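Local coordinates for protein N-terminal acetyltransferase B complex subunit MDM20 (Candida albicans, PDB 5K04) that probably serves as the non-catalytic, all-helical auxiliary subunit of the NatB N-terminal acetyltransferase complex, embracing the NAT3 subunit, at residues D351-Y356 and P722-D727; P371-T376 and E403-N408; L397-L402 and S729-E734. All blocks are in the same frame, centred on the assembly; numbering follows the deposited sequence.

Contact 1 (D351-Y356 and P722-D727); sequences DNWDVY and PPISVD
Trp353 and Pro723 meet as indole face and proline ring, a worked example of how a connector without regular secondary structure can be fastened to a helix by apolar contacts alone. Pro723 CB stands over the five-membered ring of Trp353, 3.5 Å from its centroid and 22° off the ring normal, which makes this a CH-pi contact. Its CG lies over the same face but displaced toward the rim, where Trp353 CE2 is 3.4 Å from Pro723 CG.

Beyond the proline, the side chain of Ile724 serves both aromatic residues. From its CB one branch, CG2, turns back to the six-membered part of the indole and comes within 3.5 Å of Trp353 CE3, while also lying 4.0 Å from Tyr356 CD2. The other branch starts at CG1, which is held between the backbone N and the carbonyl carbon (chi1 59°). From there the chain runs on in extended form, and its tip, CD1, stops 4.0 Å from Tyr356 CE2. Tyr356 leans across from one helical turn further on, its CG anti to the backbone N (chi1 172°). The isoleucine is thus lodged between Trp353 and Tyr356, its side chain crossing each at about a right angle.

The short helix 353-358 carries both rings, and the connector between helices 707-717 and 729-747 supplies Pro723 and Ile724. Helix 372-383 packs on Trp353 and Tyr356 through Thr376, and helix 388-404 touches Tyr356 and Ile724 through His400.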
loop_
_atom_site.group_PDB
_atom_site.type_symbol
_atom_site.label_atom_id
_atom_site.label_comp_id
_atom_site.label_asym_id
_atom_site.label_seq_id
_atom_site.Cartn_x
_atom_site.Cartn_y
_atom_site.Cartn_z
ATOM N N ASP A 351 -11.110 -28.753 -14.604
ATOM C CA ASP A 351 -12.266 -29.513 -14.116
ATOM C C ASP A 351 -11.797 -30.387 -12.956
ATOM O O ASP A 351 -11.277 -31.490 -13.159
ATOM C CB ASP A 351 -12.896 -30.342 -15.231
ATOM C CG ASP A 351 -13.663 -29.490 -16.227
ATOM O OD1 ASP A 351 -13.866 -28.282 -15.963
ATOM O OD2 ASP A 351 -14.058 -30.030 -17.280
ATOM N N ASN A 352 -11.995 -29.892 -11.732
ATOM C CA ASN A 352 -11.355 -30.472 -10.557
ATOM C C ASN A 352 -12.321 -30.791 -9.415
ATOM O O ASN A 352 -11.868 -31.054 -8.295
ATOM C CB ASN A 352 -10.248 -29.531 -10.065
ATOM C CG ASN A 352 -9.142 -29.332 -11.106
ATOM O OD1 ASN A 352 -8.581 -30.303 -11.625
ATOM N ND2 ASN A 352 -8.829 -28.070 -11.412
ATOM N N TRP A 353 -13.634 -30.785 -9.662
ATOM C CA TRP A 353 -14.582 -31.168 -8.619
ATOM C C TRP A 353 -14.376 -32.606 -8.167
ATOM O O TRP A 353 -14.658 -32.937 -7.010
ATOM C CB TRP A 353 -16.019 -30.966 -9.103
ATOM C CG TRP A 353 -16.319 -29.531 -9.387
ATOM C CD1 TRP A 353 -16.654 -28.985 -10.597
ATOM C CD2 TRP A 353 -16.279 -28.444 -8.452
ATOM N NE1 TRP A 353 -16.824 -27.629 -10.466
ATOM C CE2 TRP A 353 -16.604 -27.268 -9.164
ATOM C CE3 TRP A 353 -16.008 -28.350 -7.087
ATOM C CZ2 TRP A 353 -16.673 -26.012 -8.553
ATOM C CZ3 TRP A 353 -16.076 -27.095 -6.479
ATOM C CH2 TRP A 353 -16.405 -25.944 -7.217
ATOM N N ASP A 354 -13.878 -33.468 -9.055
ATOM C CA ASP A 354 -13.639 -34.855 -8.666
ATOM C C ASP A 354 -12.634 -34.930 -7.522
ATOM O O ASP A 354 -12.791 -35.738 -6.599
ATOM C CB ASP A 354 -13.162 -35.673 -9.874
ATOM C CG ASP A 354 -11.896 -35.107 -10.513
ATOM O OD1 ASP A 354 -11.749 -33.865 -10.591
ATOM O OD2 ASP A 354 -11.042 -35.908 -10.931
ATOM N N VAL A 355 -11.611 -34.069 -7.544
ATOM C CA VAL A 355 -10.624 -34.075 -6.469
ATOM C C VAL A 355 -11.204 -33.430 -5.223
ATOM O O VAL A 355 -10.994 -33.913 -4.101
ATOM C CB VAL A 355 -9.335 -33.367 -6.918
ATOM C CG1 VAL A 355 -8.309 -33.373 -5.792
ATOM C CG2 VAL A 355 -8.770 -34.025 -8.153
ATOM N N TYR A 356 -11.944 -32.327 -5.403
ATOM C CA TYR A 356 -12.683 -31.722 -4.301
ATOM C C TYR A 356 -13.536 -32.758 -3.566
ATOM O O TYR A 356 -13.515 -32.839 -2.333
ATOM C CB TYR A 356 -13.557 -30.573 -4.810
ATOM C CG TYR A 356 -14.474 -30.075 -3.721
ATOM C CD1 TYR A 356 -14.004 -29.200 -2.745
ATOM C CD2 TYR A 356 -15.787 -30.524 -3.630
ATOM C CE1 TYR A 356 -14.824 -28.771 -1.718
ATOM C CE2 TYR A 356 -16.619 -30.111 -2.603
ATOM C CZ TYR A 356 -16.140 -29.229 -1.653
ATOM O OH TYR A 356 -16.971 -28.804 -0.643
ATOM N N PRO A 722 -25.669 -26.846 -10.027
ATOM C CA PRO A 722 -24.336 -26.681 -9.437
ATOM C C PRO A 722 -23.548 -27.940 -9.562
ATOM O O PRO A 722 -24.087 -29.061 -9.652
ATOM C CB PRO A 722 -24.661 -26.359 -7.958
ATOM C CG PRO A 722 -26.160 -26.269 -7.852
ATOM C CD PRO A 722 -26.709 -27.029 -9.012
ATOM N N PRO A 723 -22.199 -27.848 -9.593
ATOM C CA PRO A 723 -21.356 -29.039 -9.739
ATOM C C PRO A 723 -21.208 -29.869 -8.470
ATOM O O PRO A 723 -20.735 -31.010 -8.555
ATOM C CB PRO A 723 -20.002 -28.455 -10.167
ATOM C CG PRO A 723 -19.993 -27.083 -9.555
ATOM C CD PRO A 723 -21.419 -26.594 -9.600
ATOM N N ILE A 724 -21.583 -29.339 -7.306
ATOM C CA ILE A 724 -21.501 -30.057 -6.046
ATOM C C ILE A 724 -22.822 -29.855 -5.311
ATOM O O ILE A 724 -23.654 -29.035 -5.700
ATOM C CB ILE A 724 -20.308 -29.587 -5.187
ATOM C CG1 ILE A 724 -20.429 -28.102 -4.885
ATOM C CG2 ILE A 724 -18.985 -29.841 -5.909
ATOM C CD1 ILE A 724 -19.452 -27.616 -3.827
ATOM N N SER A 725 -23.007 -30.615 -4.231
ATOM C CA SER A 725 -24.230 -30.518 -3.449
ATOM C C SER A 725 -24.186 -29.266 -2.588
ATOM O O SER A 725 -23.325 -29.132 -1.710
ATOM C CB SER A 725 -24.431 -31.753 -2.587
ATOM O OG SER A 725 -25.814 -31.954 -2.378
ATOM N N VAL A 726 -25.118 -28.349 -2.846
ATOM C CA VAL A 726 -25.225 -27.076 -2.141
ATOM C C VAL A 726 -26.703 -26.726 -2.025
ATOM O O VAL A 726 -27.555 -27.293 -2.713
ATOM C CB VAL A 726 -24.469 -25.945 -2.866
ATOM C CG1 VAL A 726 -22.966 -26.095 -2.695
ATOM C CG2 VAL A 726 -24.833 -25.941 -4.332
ATOM N N ASP A 727 -27.004 -25.786 -1.136
ATOM C CA ASP A 727 -28.316 -25.159 -1.058
ATOM C C ASP A 727 -28.232 -23.794 -1.726
ATOM O O ASP A 727 -27.498 -22.912 -1.262
ATOM C CB ASP A 727 -28.787 -25.017 0.385
ATOM C CG ASP A 727 -30.159 -24.363 0.487
ATOM O OD1 ASP A 727 -31.150 -24.965 -0.012
ATOM O OD2 ASP A 727 -30.236 -23.254 1.059
#

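Contact 2 (P371-T376 and E403-N408); sequences PVNELT and EQDKYN
The backbones come nearest at Asn373 and Asp405, whose CA atoms are 8.3 Å apart, where the first turn of one helix faces a type I beta turn running from Asp405 to Asn408. That gap is bridged by polar side chains. Asp405 holds its CG anti to the backbone N (chi1 -159°), which turns the carboxylate toward Asn373. Asn373 ND2 gives a nearly straight hydrogen bond (167°) to Asp405 OD2 at 2.7 Å, with the oxygen in the amide plane and met on the anti side of the carboxylate. Amide and carboxylate are nearly coplanar. The same oxygen takes a second bond, 3.2 Å long, from Asn408 ND2, which arrives from above the carboxylate plane.

At the other end of the Asn373 amide, OD1 accepts from Thr376 OG1 at 2.7 Å, so both ends of this buried group are engaged and its rotation is fixed. A water accepts from Asn408 ND2 at 3.1 Å and makes weak bonds to Asn373 O and Glu374 OE1. Asn408 also works as an N-cap: its OD1 accepts from the backbone N of Leu411.

The contact joins the start of helix 372-383 to the link between helices 388-404 and 409-419, and Leu401 of helix 388-404 packs on Asn373. A third bond to Asp405 OD2, from the N of Asn370, ties in the preceding loop, while Tyr407 packs on Pro22 of the NAT3 chain at the subunit boundary.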
loop_
_atom_site.group_PDB
_atom_site.type_symbol
_atom_site.label_atom_id
_atom_site.label_comp_id
_atom_site.label_asym_id
_atom_site.label_seq_id
_atom_site.Cartn_x
_atom_site.Cartn_y
_atom_site.Cartn_z
ATOM N N PRO A 371 -5.603 -27.265 0.612
ATOM C CA PRO A 371 -4.992 -27.150 -0.719
ATOM C C PRO A 371 -5.933 -27.500 -1.871
ATOM O O PRO A 371 -5.663 -27.085 -3.003
ATOM C CB PRO A 371 -3.804 -28.121 -0.646
ATOM C CG PRO A 371 -3.535 -28.291 0.818
ATOM C CD PRO A 371 -4.871 -28.201 1.487
ATOM N N VAL A 372 -7.027 -28.239 -1.626
ATOM C CA VAL A 372 -7.983 -28.536 -2.700
ATOM C C VAL A 372 -8.543 -27.265 -3.308
ATOM O O VAL A 372 -8.942 -27.246 -4.481
ATOM C CB VAL A 372 -9.144 -29.403 -2.190
ATOM C CG1 VAL A 372 -9.872 -29.998 -3.357
ATOM C CG2 VAL A 372 -8.638 -30.476 -1.332
ATOM N N ASN A 373 -8.618 -26.197 -2.520
ATOM C CA ASN A 373 -9.247 -24.984 -2.996
ATOM C C ASN A 373 -8.318 -24.143 -3.847
ATOM O O ASN A 373 -8.723 -23.070 -4.316
ATOM C CB ASN A 373 -9.805 -24.234 -1.797
ATOM C CG ASN A 373 -11.010 -24.948 -1.223
ATOM O OD1 ASN A 373 -11.814 -25.505 -1.987
ATOM N ND2 ASN A 373 -11.133 -24.973 0.110
ATOM N N GLU A 374 -7.079 -24.612 -4.039
ATOM C CA GLU A 374 -6.261 -24.114 -5.132
ATOM C C GLU A 374 -6.836 -24.580 -6.460
ATOM O O GLU A 374 -6.857 -23.825 -7.439
ATOM C CB GLU A 374 -4.821 -24.601 -4.969
ATOM C CG GLU A 374 -4.066 -24.030 -3.754
ATOM C CD GLU A 374 -3.838 -22.511 -3.820
ATOM O OE1 GLU A 374 -4.011 -21.824 -2.786
ATOM O OE2 GLU A 374 -3.493 -22.007 -4.916
ATOM N N LEU A 375 -7.329 -25.827 -6.494
ATOM C CA LEU A 375 -7.946 -26.389 -7.691
ATOM C C LEU A 375 -9.355 -25.843 -7.906
ATOM O O LEU A 375 -9.713 -25.461 -9.029
ATOM C CB LEU A 375 -7.970 -27.917 -7.589
ATOM C CG LEU A 375 -6.557 -28.496 -7.555
ATOM C CD1 LEU A 375 -6.518 -29.998 -7.865
ATOM C CD2 LEU A 375 -5.694 -27.732 -8.547
ATOM N N THR A 376 -10.158 -25.782 -6.835
ATOM C CA THR A 376 -11.541 -25.335 -6.975
ATOM C C THR A 376 -11.612 -23.868 -7.396
ATOM O O THR A 376 -12.459 -23.495 -8.223
ATOM C CB THR A 376 -12.319 -25.577 -5.671
ATOM O OG1 THR A 376 -11.769 -24.811 -4.589
ATOM C CG2 THR A 376 -12.267 -27.037 -5.307
ATOM N N GLU A 403 -17.284 -22.447 4.262
ATOM C CA GLU A 403 -17.833 -23.073 5.471
ATOM C C GLU A 403 -16.814 -24.000 6.124
ATOM O O GLU A 403 -16.683 -24.043 7.352
ATOM C CB GLU A 403 -19.104 -23.883 5.146
ATOM C CG GLU A 403 -20.337 -23.099 4.708
ATOM C CD GLU A 403 -21.434 -24.011 4.167
ATOM O OE1 GLU A 403 -21.322 -25.239 4.358
ATOM O OE2 GLU A 403 -22.400 -23.503 3.547
ATOM N N GLN A 404 -16.111 -24.772 5.310
ATOM C CA GLN A 404 -15.117 -25.721 5.776
ATOM C C GLN A 404 -13.701 -25.158 5.719
ATOM O O GLN A 404 -12.856 -25.559 6.522
ATOM C CB GLN A 404 -15.218 -26.993 4.928
ATOM C CG GLN A 404 -14.517 -28.186 5.483
ATOM C CD GLN A 404 -15.299 -28.847 6.583
ATOM O OE1 GLN A 404 -16.512 -28.651 6.707
ATOM N NE2 GLN A 404 -14.608 -29.636 7.396
ATOM N N ASP A 405 -13.435 -24.216 4.812
ATOM C CA ASP A 405 -12.122 -23.584 4.662
ATOM C C ASP A 405 -12.245 -22.103 5.028
ATOM O O ASP A 405 -12.158 -21.212 4.178
ATOM C CB ASP A 405 -11.600 -23.800 3.211
ATOM C CG ASP A 405 -10.087 -23.637 3.092
ATOM O OD1 ASP A 405 -9.425 -23.392 4.127
ATOM O OD2 ASP A 405 -9.565 -23.751 1.959
ATOM N N LYS A 406 -12.395 -21.846 6.339
ATOM C CA LYS A 406 -12.990 -20.608 6.851
ATOM C C LYS A 406 -12.077 -19.394 6.768
ATOM O O LYS A 406 -12.575 -18.265 6.856
ATOM C CB LYS A 406 -13.403 -20.779 8.314
ATOM C CG LYS A 406 -14.457 -21.837 8.588
ATOM C CD LYS A 406 -14.042 -22.770 9.726
ATOM C CE LYS A 406 -13.460 -22.006 10.908
ATOM N NZ LYS A 406 -14.421 -21.036 11.505
ATOM N N TYR A 407 -10.758 -19.581 6.667
ATOM C CA TYR A 407 -9.828 -18.453 6.625
ATOM C C TYR A 407 -9.111 -18.348 5.282
ATOM O O TYR A 407 -8.093 -17.654 5.178
ATOM C CB TYR A 407 -8.809 -18.553 7.766
ATOM C CG TYR A 407 -9.427 -18.862 9.125
ATOM C CD1 TYR A 407 -10.114 -17.889 9.836
ATOM C CD2 TYR A 407 -9.348 -20.139 9.678
ATOM C CE1 TYR A 407 -10.702 -18.168 11.071
ATOM C CE2 TYR A 407 -9.928 -20.432 10.911
ATOM C CZ TYR A 407 -10.604 -19.435 11.604
ATOM O OH TYR A 407 -11.180 -19.703 12.817
ATOM N N ASN A 408 -9.615 -19.028 4.248
ATOM C CA ASN A 408 -8.995 -18.940 2.935
ATOM C C ASN A 408 -9.271 -17.561 2.368
ATOM O O ASN A 408 -10.395 -17.259 1.962
ATOM C CB ASN A 408 -9.517 -20.028 2.011
ATOM C CG ASN A 408 -8.757 -20.077 0.688
ATOM O OD1 ASN A 408 -8.417 -19.042 0.102
ATOM N ND2 ASN A 408 -8.472 -21.286 0.225
HETATM O O HOH W 1 -7.251 -21.305 -2.672
#

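Contact 3 (L397-L402 and S729-E734); sequences LLKHLL and SQTKLE
Lys399 reaches across to Thr731 and Glu734 within an all-helical fold whose family belongs to the TPR clan, and the contact illustrates how one lysine can link helices far apart in sequence. The pair here is helix 388-404 and the C-terminal helix 729-747. Between the segments 397-402 and 729-734 the nearest CA atoms, those of Lys399 and Thr731, are 9.1 Å apart. The interval is crossed by side chains.

Lys399 NZ is the donor for both bonds. Its hydrogen bond to Thr731 OG1 is 2.9 Å long, the two side chains meeting tip to tip. The salt bridge to Glu734 is looser: OE2 stands 3.3 Å from Lys399 NZ, and the hydrogen bond within it is weak. Thr731 and Glu734 lie three residues apart, roughly one helical turn, and so present a hydroxyl and a carboxylate on the same side of their helix. The ammonium is thereby offered one neutral and one charged acceptor, and the carboxylate would be expected to favour its positive charge.

Tyr419 of helix 409-419 touches the side chains of both Lys399 and Glu734, placing an aromatic residue beside the ion pair. Leu427, from a loop, also packs on Glu734. On the C-terminal helix, the backbone N of Gln730 is capped by OD2 of Asp727, while Glu734 N donates to Gln730 O within the helix. The lysine chain is extended except for a bend at the CG-CD bond (chi3 62°), beyond which CE lies 3.9 Å from Thr731 OG1.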
loop_
_atom_site.group_PDB
_atom_site.type_symbol
_atom_site.label_atom_id
_atom_site.label_comp_id
_atom_site.label_asym_id
_atom_site.label_seq_id
_atom_site.Cartn_x
_atom_site.Cartn_y
_atom_site.Cartn_z
ATOM N N LEU A 397 -20.986 -21.314 -4.479
ATOM C CA LEU A 397 -19.890 -22.268 -4.355
ATOM C C LEU A 397 -18.787 -21.728 -3.446
ATOM O O LEU A 397 -18.274 -22.457 -2.589
ATOM C CB LEU A 397 -19.348 -22.627 -5.743
ATOM C CG LEU A 397 -20.325 -23.340 -6.695
ATOM C CD1 LEU A 397 -19.809 -23.424 -8.146
ATOM C CD2 LEU A 397 -20.652 -24.738 -6.185
ATOM N N LEU A 398 -18.435 -20.448 -3.596
ATOM C CA LEU A 398 -17.415 -19.841 -2.736
ATOM C C LEU A 398 -17.820 -19.912 -1.267
ATOM O O LEU A 398 -17.052 -20.387 -0.426
ATOM C CB LEU A 398 -17.159 -18.392 -3.164
ATOM C CG LEU A 398 -16.423 -18.234 -4.501
ATOM C CD1 LEU A 398 -16.235 -16.774 -4.850
ATOM C CD2 LEU A 398 -15.052 -18.955 -4.506
ATOM N N LYS A 399 -19.049 -19.470 -0.951
ATOM C CA LYS A 399 -19.564 -19.562 0.417
ATOM C C LYS A 399 -19.528 -20.997 0.929
ATOM O O LYS A 399 -19.218 -21.237 2.101
ATOM C CB LYS A 399 -20.995 -19.014 0.497
ATOM C CG LYS A 399 -21.115 -17.542 0.160
ATOM C CD LYS A 399 -22.563 -17.114 0.056
ATOM C CE LYS A 399 -23.285 -17.297 1.385
ATOM N NZ LYS A 399 -24.752 -17.152 1.199
ATOM N N HIS A 400 -19.854 -21.964 0.071
ATOM C CA HIS A 400 -19.867 -23.351 0.523
ATOM C C HIS A 400 -18.470 -23.822 0.887
ATOM O O HIS A 400 -18.270 -24.437 1.938
ATOM C CB HIS A 400 -20.470 -24.266 -0.542
ATOM C CG HIS A 400 -20.519 -25.696 -0.118
ATOM N ND1 HIS A 400 -19.551 -26.613 -0.472
ATOM C CD2 HIS A 400 -21.389 -26.358 0.675
ATOM C CE1 HIS A 400 -19.835 -27.783 0.071
ATOM N NE2 HIS A 400 -20.945 -27.654 0.771
ATOM N N LEU A 401 -17.494 -23.528 0.027
ATOM C CA LEU A 401 -16.096 -23.826 0.323
ATOM C C LEU A 401 -15.625 -23.140 1.606
ATOM O O LEU A 401 -14.870 -23.728 2.391
ATOM C CB LEU A 401 -15.227 -23.405 -0.866
ATOM C CG LEU A 401 -15.628 -24.024 -2.208
ATOM C CD1 LEU A 401 -14.770 -23.499 -3.340
ATOM C CD2 LEU A 401 -15.591 -25.548 -2.155
ATOM N N LEU A 402 -16.062 -21.897 1.839
ATOM C CA LEU A 402 -15.608 -21.140 3.005
ATOM C C LEU A 402 -16.194 -21.660 4.313
ATOM O O LEU A 402 -15.662 -21.324 5.375
ATOM C CB LEU A 402 -15.932 -19.644 2.837
ATOM C CG LEU A 402 -14.989 -18.859 1.904
ATOM C CD1 LEU A 402 -15.533 -17.505 1.453
ATOM C CD2 LEU A 402 -13.638 -18.671 2.597
ATOM N N SER A 729 -30.981 -22.020 -2.023
ATOM C CA SER A 729 -32.154 -21.307 -1.529
ATOM C C SER A 729 -31.773 -20.189 -0.569
ATOM O O SER A 729 -32.236 -19.052 -0.705
ATOM C CB SER A 729 -33.097 -22.310 -0.850
ATOM O OG SER A 729 -34.218 -21.669 -0.279
ATOM N N GLN A 730 -30.937 -20.507 0.423
ATOM C CA GLN A 730 -30.573 -19.538 1.447
ATOM C C GLN A 730 -29.859 -18.333 0.844
ATOM O O GLN A 730 -30.030 -17.204 1.320
ATOM C CB GLN A 730 -29.699 -20.217 2.501
ATOM C CG GLN A 730 -29.173 -19.273 3.555
ATOM C CD GLN A 730 -30.275 -18.426 4.171
ATOM O OE1 GLN A 730 -31.341 -18.935 4.528
ATOM N NE2 GLN A 730 -30.031 -17.120 4.277
ATOM N N THR A 731 -29.065 -18.558 -0.212
ATOM C CA THR A 731 -28.341 -17.463 -0.856
ATOM C C THR A 731 -29.275 -16.615 -1.719
ATOM O O THR A 731 -29.167 -15.382 -1.730
ATOM C CB THR A 731 -27.184 -18.015 -1.695
ATOM O OG1 THR A 731 -26.225 -18.663 -0.846
ATOM C CG2 THR A 731 -26.500 -16.887 -2.440
ATOM N N LYS A 732 -30.205 -17.258 -2.441
ATOM C CA LYS A 732 -31.191 -16.508 -3.216
ATOM C C LYS A 732 -31.974 -15.563 -2.324
ATOM O O LYS A 732 -32.209 -14.406 -2.691
ATOM C CB LYS A 732 -32.139 -17.459 -3.948
ATOM C CG LYS A 732 -31.681 -17.813 -5.357
ATOM C CD LYS A 732 -32.493 -18.969 -5.932
ATOM C CE LYS A 732 -33.988 -18.747 -5.746
ATOM N NZ LYS A 732 -34.804 -19.881 -6.306
ATOM N N LEU A 733 -32.358 -16.030 -1.132
ATOM C CA LEU A 733 -33.132 -15.186 -0.233
ATOM C C LEU A 733 -32.292 -14.035 0.307
ATOM O O LEU A 733 -32.759 -12.893 0.367
ATOM C CB LEU A 733 -33.697 -16.028 0.902
ATOM C CG LEU A 733 -34.818 -15.378 1.707
ATOM C CD1 LEU A 733 -35.713 -14.505 0.811
ATOM C CD2 LEU A 733 -35.632 -16.459 2.390
ATOM N N GLU A 734 -31.050 -14.320 0.705
ATOM C CA GLU A 734 -30.159 -13.278 1.206
ATOM C C GLU A 734 -29.851 -12.245 0.116
ATOM O O GLU A 734 -29.811 -11.035 0.378
ATOM C CB GLU A 734 -28.878 -13.930 1.742
ATOM C CG GLU A 734 -27.700 -12.970 1.959
ATOM C CD GLU A 734 -26.361 -13.691 2.128
ATOM O OE1 GLU A 734 -26.005 -14.010 3.283
ATOM O OE2 GLU A 734 -25.674 -13.945 1.102
#

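Read from the N terminus, the chain enters contact 1 at helix 353-358, then passes into helix 372-383, where contact 2 opens. Helix 388-404 follows, bearing the first segment of contact 3 and leading directly to the turn that completes contact 2, a local loop with 26 residues between its segments. More than 300 residues later the chain returns, closing contact 1 at 722-727 and contact 3 at 729-734. Contact 2 is therefore nested inside the loop of contact 1, whereas contact 3 crosses both. Together they join three consecutive helices of the family region to the C-terminal connector and helix, with Tyr356, Thr376 and Leu401 packing between the sites.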